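PDB 3BEM: putative NAD(P)H nitroreductase MhqN from Bacillus subtilis, which probably acts as an FMN-dependent, NAD(P)H-using nitroreductase that may contribute to the breakdown of aromatic compounds, working as a homodimer. Local coordinates for residues F16-V20 against L156-A160; Q67-E71 against V83-V89; A76-K82 against C166-D172; A151-M155 against M190-I194. The protein carries 3 engineered substitutions. One frame throughout, in Å; residues are numbered along the deposited sequence. Where two conformers were deposited one is given.

Contacts 1, 3 and 4 are buried, contact 2 only partly. Contacts 1 and 4 share helix 136-161 and are wholly apolar across their segments: contact 4 lies about 5 Å from the centre of the chain, where the helix covers the sheet, whereas contact 1, about 15 Å out, joins the helix to helix 12-22 beside the second subunit. They touch through Ala158 CB and Ile194 CD1, 3.9 Å apart. Contacts 2 and 3 are polar, linked by Val83 packing on Ala77 and Met168. In contact 2 a lysine amine gathers carbonyl oxygens; in contact 3 side chains and backbone NH groups meet the flavin. Contacts 2, 3 and 4 all reach the same antiparallel sheet.

Contact 1: F16-V20 against L156-A160. Engineered in segment 156-160: Ala159 (natural residue Lys), Ala160 (natural residue Glu).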
loop_
_atom_site.group_PDB
_atom_site.type_symbol
_atom_site.label_atom_id
_atom_site.label_comp_id
_atom_site.label_asym_id
_atom_site.label_seq_id
_atom_site.Cartn_x
_atom_site.Cartn_y
_atom_site.Cartn_z
ATOM N N PHE B 16 5.533 11.006 13.514
ATOM C CA PHE B 16 4.951 10.370 12.349
ATOM C C PHE B 16 3.876 11.283 11.746
ATOM O O PHE B 16 3.741 11.401 10.514
ATOM C CB PHE B 16 4.425 8.970 12.667
ATOM C CG PHE B 16 3.952 8.228 11.462
ATOM C CD1 PHE B 16 4.824 7.919 10.397
ATOM C CD2 PHE B 16 2.602 7.906 11.321
ATOM C CE1 PHE B 16 4.387 7.289 9.259
ATOM C CE2 PHE B 16 2.150 7.245 10.133
ATOM C CZ PHE B 16 3.039 6.928 9.126
ATOM N N THR B 17 3.121 11.948 12.632
ATOM C CA THR B 17 2.040 12.860 12.187
ATOM C C THR B 17 2.623 13.984 11.350
ATOM O O THR B 17 2.102 14.325 10.280
ATOM C CB THR B 17 1.296 13.417 13.410
ATOM O OG1 THR B 17 0.617 12.327 14.023
ATOM C CG2 THR B 17 0.310 14.500 13.042
ATOM N N HIS B 18 3.737 14.531 11.807
ATOM C CA HIS B 18 4.422 15.551 11.011
ATOM C C HIS B 18 4.880 15.024 9.637
ATOM O O HIS B 18 4.691 15.667 8.607
ATOM C CB HIS B 18 5.610 16.089 11.785
ATOM C CG HIS B 18 6.292 17.208 11.086
ATOM N ND1 HIS B 18 5.702 18.437 10.909
ATOM C CD2 HIS B 18 7.494 17.277 10.475
ATOM C CE1 HIS B 18 6.523 19.222 10.239
ATOM N NE2 HIS B 18 7.621 18.542 9.967
ATOM N N LEU B 19 5.480 13.835 9.617
ATOM C CA LEU B 19 5.934 13.231 8.361
ATOM C C LEU B 19 4.754 13.133 7.393
ATOM O O LEU B 19 4.869 13.499 6.209
ATOM C CB LEU B 19 6.547 11.825 8.618
ATOM C CG LEU B 19 7.145 11.138 7.386
ATOM C CD1 LEU B 19 8.388 11.843 6.856
ATOM C CD2 LEU B 19 7.466 9.691 7.740
ATOM N N VAL B 20 3.635 12.562 7.877
ATOM C CA VAL B 20 2.449 12.369 7.040
ATOM C C VAL B 20 1.841 13.705 6.551
ATOM O O VAL B 20 1.432 13.859 5.403
ATOM C CB VAL B 20 1.401 11.530 7.806
ATOM C CG1 VAL B 20 0.081 11.454 7.068
ATOM C CG2 VAL B 20 1.981 10.103 8.090
ATOM N N LEU B 156 6.877 7.002 2.005
ATOM C CA LEU B 156 7.142 7.523 3.350
ATOM C C LEU B 156 8.646 7.539 3.668
ATOM O O LEU B 156 9.121 8.492 4.292
ATOM C CB LEU B 156 6.369 6.771 4.400
ATOM C CG LEU B 156 4.848 7.097 4.342
ATOM C CD1 LEU B 156 4.130 5.965 5.099
ATOM C CD2 LEU B 156 4.514 8.530 4.847
ATOM N N SER B 157 9.381 6.536 3.173
ATOM C CA SER B 157 10.853 6.548 3.294
ATOM C C SER B 157 11.468 7.757 2.575
ATOM O O SER B 157 12.323 8.451 3.088
ATOM C CB SER B 157 11.438 5.247 2.737
ATOM O OG SER B 157 10.936 4.097 3.431
ATOM N N ALA B 158 11.015 7.998 1.345
ATOM C CA ALA B 158 11.459 9.144 0.578
ATOM C C ALA B 158 11.201 10.450 1.283
ATOM O O ALA B 158 12.070 11.299 1.405
ATOM C CB ALA B 158 10.831 9.110 -0.806
ATOM N N ALA B 159 10.014 10.565 1.848
ATOM C CA ALA B 159 9.611 11.752 2.590
ATOM C C ALA B 159 10.487 11.960 3.808
ATOM O O ALA B 159 10.943 13.071 4.085
ATOM C CB ALA B 159 8.131 11.648 3.014
ATOM N N ALA B 160 10.772 10.870 4.503
ATOM C CA ALA B 160 11.616 10.921 5.661
ATOM C C ALA B 160 13.030 11.343 5.300
ATOM O O ALA B 160 13.754 11.980 6.133
ATOM C CB ALA B 160 11.627 9.617 6.395
#
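Leu19 swings its CG anti to the backbone N (chi1 -176°), and with chi2 at 67° its two methyls are aimed at different parts of segment 156-160. The result is a helix-helix crossing in the alpha+beta nitroreductase fold: helix 12-22 passes helix 136-161 with local axes 10.5 Å apart and nearly perpendicular, at 98°. Such a steep crossing keeps the interface short, and one leucine supplies much of it. CD1 of Leu19 rests on the backbone between Ala159 and Ala160, both engineered residues, and also meets their methyls, with Ala159 CB 3.9 Å away. Leu19 CD2 turns instead toward the preceding turn and lies 4.3 Å from Leu156 CD2. On Leu156, CG is placed beside the backbone N, which extends the fork toward helix 12-22. Its CD1 comes to the edge of the Phe16 ring, near the ring plane, 4.3 Å from CZ, while CD2 approaches Val20 CG2. That valine methyl in turn covers one face of Phe16, 3.4 Å above the plane and displaced toward the rim, so a neighbour one turn along the same helix backs the ring. The second subunit closes in as well: its Phe16 packs on Leu156, and its Met13 packs on Ala160. No hydrogen bond links the segments; the closest approach is Leu19 CD1 to the amide N of Ala160, 3.5 Å.

Contact 2: Q67-E71 against V83-V89; sequences QDVKE and VVSSSAV. With PGO (S-1,2-propanediol), chain H.
Lys70 reaches from helix 67-76 across to segment 83-89, and its chain can be followed atom by atom. Lys70 CB lies 3.6 Å from Val83 O. Lys70 CG, anti to the carbonyl carbon, slants across Val89 and touches its CG2 at 3.8 Å. Bends at chi3 (82°) and chi4 (-73°) then curl the end of the chain back, bringing Lys70 CE 3.2 Å from Ser86 O and NZ over the end of helix 82-85. There Lys70 NZ donates to Ser86 O at 2.8 Å, from above that carbonyl's plane, and to Val83 O at 2.9 Å, this time within the carbonyl plane. Its third partner is OE1 of Gln67, three residues earlier on its own helix.

The amine of Lys70 thus sits at the C-terminal end of helix 82-85: Ser86 is the first residue to leave helical backbone angles, and the carbonyl oxygens gathered at the end of this short helix would be expected to stabilise the charged amine. Val83 O is gripped twice, since Ser86 OG also donates to it. Gln67 completes the network, bent at chi2, with NE2 giving a nearly straight bond (169°) to Val84 O, which lies in the amide plane. Beside the polar part, Val84 CG2 packs on Glu71 CA at 4.0 Å. Beyond the helix end, Ser87 and Ala88 form a classic beta bulge facing Ile194, and a propanediol hydroxyl, O1, donates to Ser87 O at 2.7 Å.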
loop_
_atom_site.group_PDB
_atom_site.type_symbol
_atom_site.label_atom_id
_atom_site.label_comp_id
_atom_site.label_asym_id
_atom_site.label_seq_id
_atom_site.Cartn_x
_atom_site.Cartn_y
_atom_site.Cartn_z
ATOM N N GLN B 67 18.564 9.831 -18.089
ATOM C CA GLN B 67 17.687 10.859 -18.583
ATOM C C GLN B 67 17.135 10.542 -19.981
ATOM O O GLN B 67 16.000 10.875 -20.314
ATOM C CB GLN B 67 18.378 12.214 -18.523
ATOM C CG GLN B 67 17.477 13.359 -18.803
ATOM C CD GLN B 67 16.299 13.494 -17.834
ATOM O OE1 GLN B 67 16.274 12.926 -16.752
ATOM N NE2 GLN B 67 15.340 14.294 -18.236
ATOM N N ASP B 68 17.914 9.864 -20.813
ATOM C CA ASP B 68 17.407 9.526 -22.134
ATOM C C ASP B 68 16.223 8.564 -22.016
ATOM O O ASP B 68 15.226 8.677 -22.736
ATOM C CB ASP B 68 18.506 8.886 -22.975
ATOM C CG ASP B 68 18.045 8.562 -24.392
ATOM O OD1 ASP B 68 17.626 9.496 -25.099
ATOM O OD2 ASP B 68 18.113 7.385 -24.781
ATOM N N VAL B 69 16.345 7.599 -21.119
ATOM C CA VAL B 69 15.258 6.644 -20.890
ATOM C C VAL B 69 14.019 7.349 -20.315
ATOM O O VAL B 69 12.906 7.078 -20.715
ATOM C CB VAL B 69 15.658 5.469 -20.004
ATOM C CG1 VAL B 69 14.499 4.521 -19.851
ATOM C CG2 VAL B 69 16.860 4.705 -20.606
ATOM N N LYS B 70 14.231 8.291 -19.406
ATOM C CA LYS B 70 13.099 9.051 -18.846
ATOM C C LYS B 70 12.375 9.846 -19.921
ATOM O O LYS B 70 11.142 9.872 -19.959
ATOM C CB LYS B 70 13.592 9.966 -17.699
ATOM C CG LYS B 70 14.001 9.191 -16.447
ATOM C CD LYS B 70 15.029 9.887 -15.534
ATOM C CE LYS B 70 14.430 10.904 -14.581
ATOM N NZ LYS B 70 13.979 12.204 -15.248
ATOM N N GLU B 71 13.139 10.508 -20.787
ATOM C CA GLU B 71 12.565 11.197 -21.933
ATOM C C GLU B 71 11.706 10.232 -22.732
ATOM O O GLU B 71 10.566 10.569 -23.089
ATOM C CB GLU B 71 13.642 11.813 -22.830
ATOM C CG GLU B 71 14.361 13.042 -22.235
ATOM C CD GLU B 71 15.692 13.414 -22.981
ATOM O OE1 GLU B 71 16.029 12.822 -24.051
ATOM O OE2 GLU B 71 16.421 14.301 -22.472
ATOM N N VAL B 83 7.833 12.908 -15.553
ATOM C CA VAL B 83 8.762 11.804 -15.796
ATOM C C VAL B 83 10.138 12.347 -16.228
ATOM O O VAL B 83 11.178 11.812 -15.820
ATOM C CB VAL B 83 8.205 10.779 -16.824
ATOM C CG1 VAL B 83 9.291 9.903 -17.387
ATOM C CG2 VAL B 83 7.140 9.907 -16.186
ATOM N N VAL B 84 10.132 13.411 -17.031
ATOM C CA VAL B 84 11.382 14.056 -17.514
ATOM C C VAL B 84 12.078 14.897 -16.440
ATOM O O VAL B 84 13.294 14.785 -16.253
ATOM C CB VAL B 84 11.067 14.879 -18.799
ATOM C CG1 VAL B 84 12.286 15.695 -19.301
ATOM C CG2 VAL B 84 10.543 13.921 -19.875
ATOM N N SER B 85 11.314 15.726 -15.731
ATOM C CA SER B 85 11.889 16.662 -14.747
ATOM C C SER B 85 12.318 15.965 -13.450
ATOM O O SER B 85 13.137 16.480 -12.723
ATOM C CB SER B 85 10.916 17.765 -14.403
ATOM O OG SER B 85 9.695 17.216 -13.920
ATOM N N SER B 86 11.694 14.829 -13.134
ATOM C CA SER B 86 12.069 14.051 -11.953
ATOM C C SER B 86 13.536 13.692 -11.854
ATOM O O SER B 86 14.254 13.615 -12.863
ATOM C CB SER B 86 11.285 12.733 -11.901
ATOM O OG SER B 86 11.592 11.871 -12.984
ATOM N N SER B 87 13.996 13.481 -10.635
ATOM C CA SER B 87 15.347 12.955 -10.431
ATOM C C SER B 87 15.486 11.491 -10.816
ATOM O O SER B 87 16.533 11.089 -11.304
ATOM C CB SER B 87 15.793 13.180 -8.997
ATOM O OG SER B 87 15.695 14.556 -8.692
ATOM N N ALA B 88 14.424 10.713 -10.613
ATOM C CA ALA B 88 14.368 9.324 -11.025
ATOM C C ALA B 88 12.904 8.943 -11.227
ATOM O O ALA B 88 11.989 9.578 -10.665
ATOM C CB ALA B 88 15.031 8.401 -10.002
ATOM N N VAL B 89 12.678 7.938 -12.066
ATOM C CA VAL B 89 11.351 7.351 -12.283
ATOM C C VAL B 89 11.428 5.879 -11.873
ATOM O O VAL B 89 12.325 5.185 -12.350
ATOM C CB VAL B 89 10.851 7.439 -13.747
ATOM C CG1 VAL B 89 9.391 6.872 -13.763
ATOM C CG2 VAL B 89 10.862 8.860 -14.295
HETATM C C1 PGO H . 19.885 12.078 -11.618
HETATM C C2 PGO H . 20.440 10.677 -11.863
HETATM C C3 PGO H . 21.102 10.568 -13.249
HETATM O O1 PGO H . 18.938 12.145 -10.545
HETATM O O2 PGO H . 21.370 10.337 -10.805
#

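Contact 3: A76-K82 against C166-D172; sequences AANGQYK and CPMIGFD. With FMN (flavin mononucleotide), chain G.
Cys166 SG and Lys82 NZ stand on the same side of the flavin plane. Over that face SG lies 3.4 Å from FMN N1, Pro167 CG lies 3.5 Å from FMN C9, and Met168 CB sits above the O4 end. Lys82 NZ comes from above the plane to bond FMN O2, 2.8 Å; its second acceptor is Ala26 O, so the amine is anchored on the protein side too. At the edge, Gln80 OE1 accepts from FMN N3 at 2.9 Å and Gln80 NE2 donates to FMN O4 at 3.2 Å, with a weak further bond to Gly170 O. The methyl CE of selenomethionine Met168 lies over one face of this amide, 3.5 Å from Gln80 CD. Farther round the rim, Ile169 N donates to FMN N5 at 2.9 Å and Gly170 N to O4. At the edge of the Phe171 ring, Met168 O lies in plane.

Away from the flavin, Asp172 N donates to Ala76 O along an almost straight line (167°). The type I' turn at 77-80 and the inverse gamma turn centred on Gly170 bring Gln80 and the two backbone NH groups to one cofactor edge. Arg134 of the second subunit reaches Phe171 O, tying this loop to the dimer. Gln80 at N3 and O4, Lys82 at O2 and a backbone NH at N5 define the isoalloxazine-binding site of this nitroreductase-family flavoprotein.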
loop_
_atom_site.group_PDB
_atom_site.type_symbol
_atom_site.label_atom_id
_atom_site.label_comp_id
_atom_site.label_asym_id
_atom_site.label_seq_id
_atom_site.Cartn_x
_atom_site.Cartn_y
_atom_site.Cartn_z
ATOM N N ALA B 76 4.890 7.159 -22.961
ATOM C CA ALA B 76 4.263 5.993 -22.326
ATOM C C ALA B 76 3.477 6.394 -21.064
ATOM O O ALA B 76 2.467 5.770 -20.727
ATOM C CB ALA B 76 5.312 4.938 -21.983
ATOM N N ALA B 77 3.941 7.456 -20.417
ATOM C CA ALA B 77 3.306 8.002 -19.204
ATOM C C ALA B 77 2.278 9.064 -19.510
ATOM O O ALA B 77 2.181 10.076 -18.819
ATOM C CB ALA B 77 4.380 8.542 -18.238
ATOM N N ASN B 78 1.512 8.855 -20.579
ATOM C CA ASN B 78 0.418 9.718 -20.953
ATOM C C ASN B 78 0.880 11.162 -21.149
ATOM O O ASN B 78 0.158 12.092 -20.898
ATOM C CB ASN B 78 -0.739 9.591 -19.968
ATOM C CG ASN B 78 -1.412 8.191 -20.002
ATOM O OD1 ASN B 78 -0.970 7.256 -20.687
ATOM N ND2 ASN B 78 -2.467 8.052 -19.227
ATOM N N GLY B 79 2.099 11.330 -21.637
ATOM C CA GLY B 79 2.648 12.642 -21.830
ATOM C C GLY B 79 3.030 13.470 -20.612
ATOM O O GLY B 79 3.314 14.643 -20.738
ATOM N N GLN B 80 3.081 12.867 -19.434
ATOM C CA GLN B 80 3.337 13.616 -18.217
ATOM C C GLN B 80 4.804 14.020 -18.100
ATOM O O GLN B 80 5.714 13.204 -17.929
ATOM C CB GLN B 80 2.902 12.810 -17.012
ATOM C CG GLN B 80 1.404 12.524 -16.988
ATOM C CD GLN B 80 1.001 11.856 -15.692
ATOM O OE1 GLN B 80 1.036 12.489 -14.637
ATOM N NE2 GLN B 80 0.680 10.553 -15.754
ATOM N N TYR B 81 5.006 15.328 -18.150
ATOM C CA TYR B 81 6.342 15.887 -18.149
ATOM C C TYR B 81 7.134 15.631 -16.884
ATOM O O TYR B 81 8.376 15.576 -16.920
ATOM C CB TYR B 81 6.240 17.381 -18.358
ATOM C CG TYR B 81 7.587 18.039 -18.389
ATOM C CD1 TYR B 81 8.431 17.857 -19.464
ATOM C CD2 TYR B 81 8.009 18.852 -17.331
ATOM C CE1 TYR B 81 9.696 18.443 -19.487
ATOM C CE2 TYR B 81 9.261 19.425 -17.343
ATOM C CZ TYR B 81 10.091 19.216 -18.424
ATOM O OH TYR B 81 11.321 19.835 -18.444
ATOM N N LYS B 82 6.448 15.407 -15.769
ATOM C CA LYS B 82 7.171 15.082 -14.530
ATOM C C LYS B 82 8.094 13.838 -14.628
ATOM O O LYS B 82 9.051 13.744 -13.874
ATOM C CB LYS B 82 6.200 15.030 -13.322
ATOM C CG LYS B 82 5.282 13.875 -13.323
ATOM C CD LYS B 82 4.270 13.943 -12.105
ATOM C CE LYS B 82 3.111 14.795 -12.394
ATOM N NZ LYS B 82 2.394 14.950 -11.141
ATOM N N CYS B 166 5.672 11.424 -6.496
ATOM C CA CYS B 166 4.307 11.408 -7.042
ATOM C C CYS B 166 4.041 9.989 -7.496
ATOM O O CYS B 166 4.713 9.517 -8.394
ATOM C CB CYS B 166 4.151 12.393 -8.169
ATOM S SG CYS B 166 2.379 12.512 -8.588
ATOM N N PRO B 167 3.080 9.292 -6.890
ATOM C CA PRO B 167 2.620 8.000 -7.385
ATOM C C PRO B 167 1.795 8.250 -8.616
ATOM O O PRO B 167 1.119 9.288 -8.710
ATOM C CB PRO B 167 1.778 7.470 -6.260
ATOM C CG PRO B 167 1.248 8.684 -5.603
ATOM C CD PRO B 167 2.257 9.778 -5.760
HETATM N N MSE B 168 1.855 7.346 -9.572
HETATM C CA MSE B 168 1.263 7.521 -10.896
HETATM C C MSE B 168 0.678 6.201 -11.427
HETATM O O MSE B 168 1.297 5.147 -11.340
HETATM C CB MSE B 168 2.312 8.077 -11.890
HETATM C CG MSE B 168 2.981 9.344 -11.385
HETATM SE SE MSE B 168 4.563 9.727 -12.438
HETATM C CE MSE B 168 3.675 10.228 -14.128
ATOM N N ILE B 169 -0.509 6.315 -11.988
ATOM C CA ILE B 169 -1.132 5.221 -12.727
ATOM C C ILE B 169 -1.454 5.649 -14.151
ATOM O O ILE B 169 -1.888 4.837 -14.972
ATOM C CB ILE B 169 -2.400 4.720 -12.011
ATOM C CG1 ILE B 169 -2.813 3.322 -12.492
ATOM C CG2 ILE B 169 -3.563 5.743 -12.151
ATOM C CD1 ILE B 169 -1.818 2.270 -12.284
ATOM N N GLY B 170 -1.223 6.920 -14.460
ATOM C CA GLY B 170 -1.414 7.465 -15.783
ATOM C C GLY B 170 -0.355 7.105 -16.796
ATOM O O GLY B 170 0.380 7.936 -17.225
ATOM N N PHE B 171 -0.254 5.828 -17.119
ATOM C CA PHE B 171 0.728 5.289 -18.072
ATOM C C PHE B 171 0.193 4.069 -18.773
ATOM O O PHE B 171 -0.711 3.399 -18.265
ATOM C CB PHE B 171 2.074 4.991 -17.390
ATOM C CG PHE B 171 2.025 3.895 -16.382
ATOM C CD1 PHE B 171 2.158 2.573 -16.762
ATOM C CD2 PHE B 171 1.850 4.191 -15.025
ATOM C CE1 PHE B 171 2.103 1.550 -15.813
ATOM C CE2 PHE B 171 1.784 3.165 -14.070
ATOM C CZ PHE B 171 1.906 1.839 -14.472
ATOM N N ASP B 172 0.785 3.783 -19.940
ATOM C CA ASP B 172 0.466 2.598 -20.734
ATOM C C ASP B 172 1.423 1.484 -20.291
ATOM O O ASP B 172 2.607 1.502 -20.612
ATOM C CB ASP B 172 0.654 2.959 -22.218
ATOM C CG ASP B 172 0.388 1.807 -23.176
ATOM O OD1 ASP B 172 0.466 0.612 -22.817
ATOM O OD2 ASP B 172 0.137 2.132 -24.349
HETATM N N1 FMN G . -0.707 12.129 -9.996
HETATM C C2 FMN G . -0.367 12.501 -11.273
HETATM O O2 FMN G . -0.027 13.678 -11.444
HETATM N N3 FMN G . -0.389 11.600 -12.305
HETATM C C4 FMN G . -0.810 10.291 -12.129
HETATM O O4 FMN G . -0.680 9.500 -13.086
HETATM C C4A FMN G . -1.151 9.911 -10.832
HETATM N N5 FMN G . -1.598 8.610 -10.588
HETATM C C5A FMN G . -1.822 8.241 -9.275
HETATM C C6 FMN G . -2.146 6.896 -9.023
HETATM C C7 FMN G . -2.357 6.479 -7.704
HETATM C C7M FMN G . -2.393 4.976 -7.447
HETATM C C8 FMN G . -2.275 7.371 -6.644
HETATM C C8M FMN G . -2.102 6.842 -5.224
HETATM C C9 FMN G . -2.009 8.718 -6.890
HETATM C C9A FMN G . -1.748 9.144 -8.193
HETATM N N10 FMN G . -1.426 10.491 -8.461
HETATM C C10 FMN G . -1.091 10.827 -9.766
HETATM C "C1'" FMN G . -1.484 11.489 -7.358
HETATM C "C2'" FMN G . -2.885 11.834 -6.843
HETATM O "O2'" FMN G . -3.477 12.762 -7.739
HETATM C "C3'" FMN G . -2.728 12.444 -5.458
HETATM O "O3'" FMN G . -2.178 11.414 -4.591
HETATM C "C4'" FMN G . -4.005 13.068 -4.892
HETATM O "O4'" FMN G . -4.426 14.157 -5.733
HETATM C "C5'" FMN G . -3.744 13.575 -3.447
HETATM O "O5'" FMN G . -2.667 14.539 -3.378
HETATM P P FMN G . -1.763 14.520 -2.051
HETATM O O1P FMN G . -2.669 14.803 -0.896
HETATM O O2P FMN G . -1.241 13.130 -2.110
HETATM O O3P FMN G . -0.716 15.589 -2.238
#

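Contact 4: A151-M155 against M190-I194; sequences AMMFM and MMITI
Ile192 CD1 stands amid three side chains of helix 136-161: Ala151 CB at 4.0 Å, Phe154 CD2 at 4.1 Å and Met155 CG at 4.2 Å. This is helix-on-sheet packing in the alpha+beta nitroreductase fold, with the helix laid along strand 186-195: their local directions differ by 4°, and the axes are 10.6 Å apart. On the strand, every second residue faces the helix, so Met190, Ile192 and Ile194 form one apolar row. Ile192 reaches it with CG1 beside the backbone N (chi1 -56°) and an extended chi2, which carries CD1 out to the helix. Phe154, with CG anti to its backbone N, brings its ring between the two isoleucine methyls, antiparallel to the Ile192 side chain and roughly perpendicular to that of Ile194, with Phe154 CZ 4.0 Å from Ile194 CD1. Both methyls approach the ring obliquely.

The next shell fixes these groups. Helix 37-47 packs on the phenylalanine through Leu40, Met43 and Val47, and its Phe44 ring meets that of Phe154 with planes at about 35°. On the sheet side, Ile192 is held by backbone bonds to Leu90, and its side chain touches Val92 and Thr165, while Met155 packs on Thr165 and Pro167 of strand 164-168. Leu149 of the second subunit also reaches Met155, and Arg145 of that subunit reaches Met190. At the other end of the row, toward the flavin, the selenomethionine Met190 bends at chi3 and sets its CE 3.8 Å from Ala151 CB.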
loop_
_atom_site.group_PDB
_atom_site.type_symbol
_atom_site.label_atom_id
_atom_site.label_comp_id
_atom_site.label_asym_id
_atom_site.label_seq_id
_atom_site.Cartn_x
_atom_site.Cartn_y
_atom_site.Cartn_z
ATOM N N ALA B 151 4.962 0.155 -2.073
ATOM C CA ALA B 151 5.054 1.496 -2.648
ATOM C C ALA B 151 4.771 2.567 -1.605
ATOM O O ALA B 151 5.377 3.633 -1.614
ATOM C CB ALA B 151 4.095 1.597 -3.824
HETATM N N MSE B 152 3.789 2.347 -0.728
HETATM C CA MSE B 152 3.495 3.324 0.305
HETATM C C MSE B 152 4.674 3.484 1.257
HETATM O O MSE B 152 5.034 4.590 1.667
HETATM C CB MSE B 152 2.238 2.939 1.059
HETATM C CG MSE B 152 1.787 3.913 2.093
HETATM SE SE MSE B 152 0.921 5.510 1.338
HETATM C CE MSE B 152 2.354 6.806 1.435
HETATM N N MSE B 153 5.290 2.351 1.608
HETATM C CA MSE B 153 6.497 2.365 2.408
HETATM C C MSE B 153 7.616 3.130 1.692
HETATM O O MSE B 153 8.332 3.931 2.317
HETATM C CB MSE B 153 6.942 0.934 2.784
HETATM C CG MSE B 153 8.233 0.907 3.540
HETATM SE SE MSE B 153 8.013 1.446 5.326
HETATM C CE MSE B 153 7.339 -0.305 6.118
ATOM N N PHE B 154 7.765 2.911 0.392
ATOM C CA PHE B 154 8.776 3.691 -0.373
ATOM C C PHE B 154 8.543 5.206 -0.246
ATOM O O PHE B 154 9.464 5.968 0.025
ATOM C CB PHE B 154 8.834 3.301 -1.849
ATOM C CG PHE B 154 9.876 4.112 -2.610
ATOM C CD1 PHE B 154 11.227 3.814 -2.491
ATOM C CD2 PHE B 154 9.519 5.287 -3.256
ATOM C CE1 PHE B 154 12.170 4.612 -3.085
ATOM C CE2 PHE B 154 10.470 6.091 -3.841
ATOM C CZ PHE B 154 11.801 5.740 -3.753
HETATM N N MSE B 155 7.319 5.631 -0.493
HETATM C CA MSE B 155 6.993 7.051 -0.480
HETATM C C MSE B 155 7.248 7.689 0.906
HETATM O O MSE B 155 7.720 8.807 0.970
HETATM C CB MSE B 155 5.579 7.282 -1.051
HETATM C CG MSE B 155 5.527 6.967 -2.492
HETATM SE SE MSE B 155 3.765 7.526 -3.155
HETATM C CE MSE B 155 2.778 5.882 -2.729
HETATM N N MSE B 190 2.553 0.354 -10.394
HETATM C CA MSE B 190 2.543 1.808 -10.387
HETATM C C MSE B 190 3.872 2.345 -10.811
HETATM O O MSE B 190 4.840 1.612 -10.901
HETATM C CB MSE B 190 2.110 2.401 -9.024
HETATM C CG MSE B 190 2.935 2.411 -7.889
HETATM SE SE MSE B 190 1.855 3.387 -6.433
HETATM C CE MSE B 190 1.006 1.740 -5.995
HETATM N N MSE B 191 3.849 3.626 -11.115
HETATM C CA MSE B 191 5.039 4.401 -11.387
HETATM C C MSE B 191 5.173 5.415 -10.236
HETATM O O MSE B 191 4.186 5.920 -9.728
HETATM C CB MSE B 191 4.874 5.070 -12.748
HETATM C CG MSE B 191 5.985 5.945 -13.171
HETATM SE SE MSE B 191 5.500 6.720 -14.957
HETATM C CE MSE B 191 5.471 5.031 -15.853
ATOM N N ILE B 192 6.394 5.692 -9.802
ATOM C CA ILE B 192 6.635 6.730 -8.811
ATOM C C ILE B 192 7.753 7.594 -9.302
ATOM O O ILE B 192 8.864 7.084 -9.520
ATOM C CB ILE B 192 7.024 6.158 -7.435
ATOM C CG1 ILE B 192 5.923 5.177 -6.935
ATOM C CG2 ILE B 192 7.239 7.292 -6.421
ATOM C CD1 ILE B 192 6.322 4.384 -5.670
ATOM N N THR B 193 7.482 8.882 -9.431
ATOM C CA THR B 193 8.557 9.845 -9.659
ATOM C C THR B 193 9.069 10.334 -8.333
ATOM O O THR B 193 8.308 10.480 -7.368
ATOM C CB THR B 193 8.140 11.021 -10.547
ATOM O OG1 THR B 193 6.855 11.505 -10.181
ATOM C CG2 THR B 193 8.139 10.621 -11.988
ATOM N N ILE B 194 10.371 10.646 -8.284
ATOM C CA ILE B 194 11.001 11.178 -7.089
ATOM C C ILE B 194 11.876 12.366 -7.487
ATOM O O ILE B 194 12.472 12.385 -8.564
ATOM C CB ILE B 194 11.806 10.073 -6.336
ATOM C CG1 ILE B 194 12.342 10.627 -5.023
ATOM C CG2 ILE B 194 12.961 9.508 -7.240
ATOM C CD1 ILE B 194 12.892 9.559 -4.114
#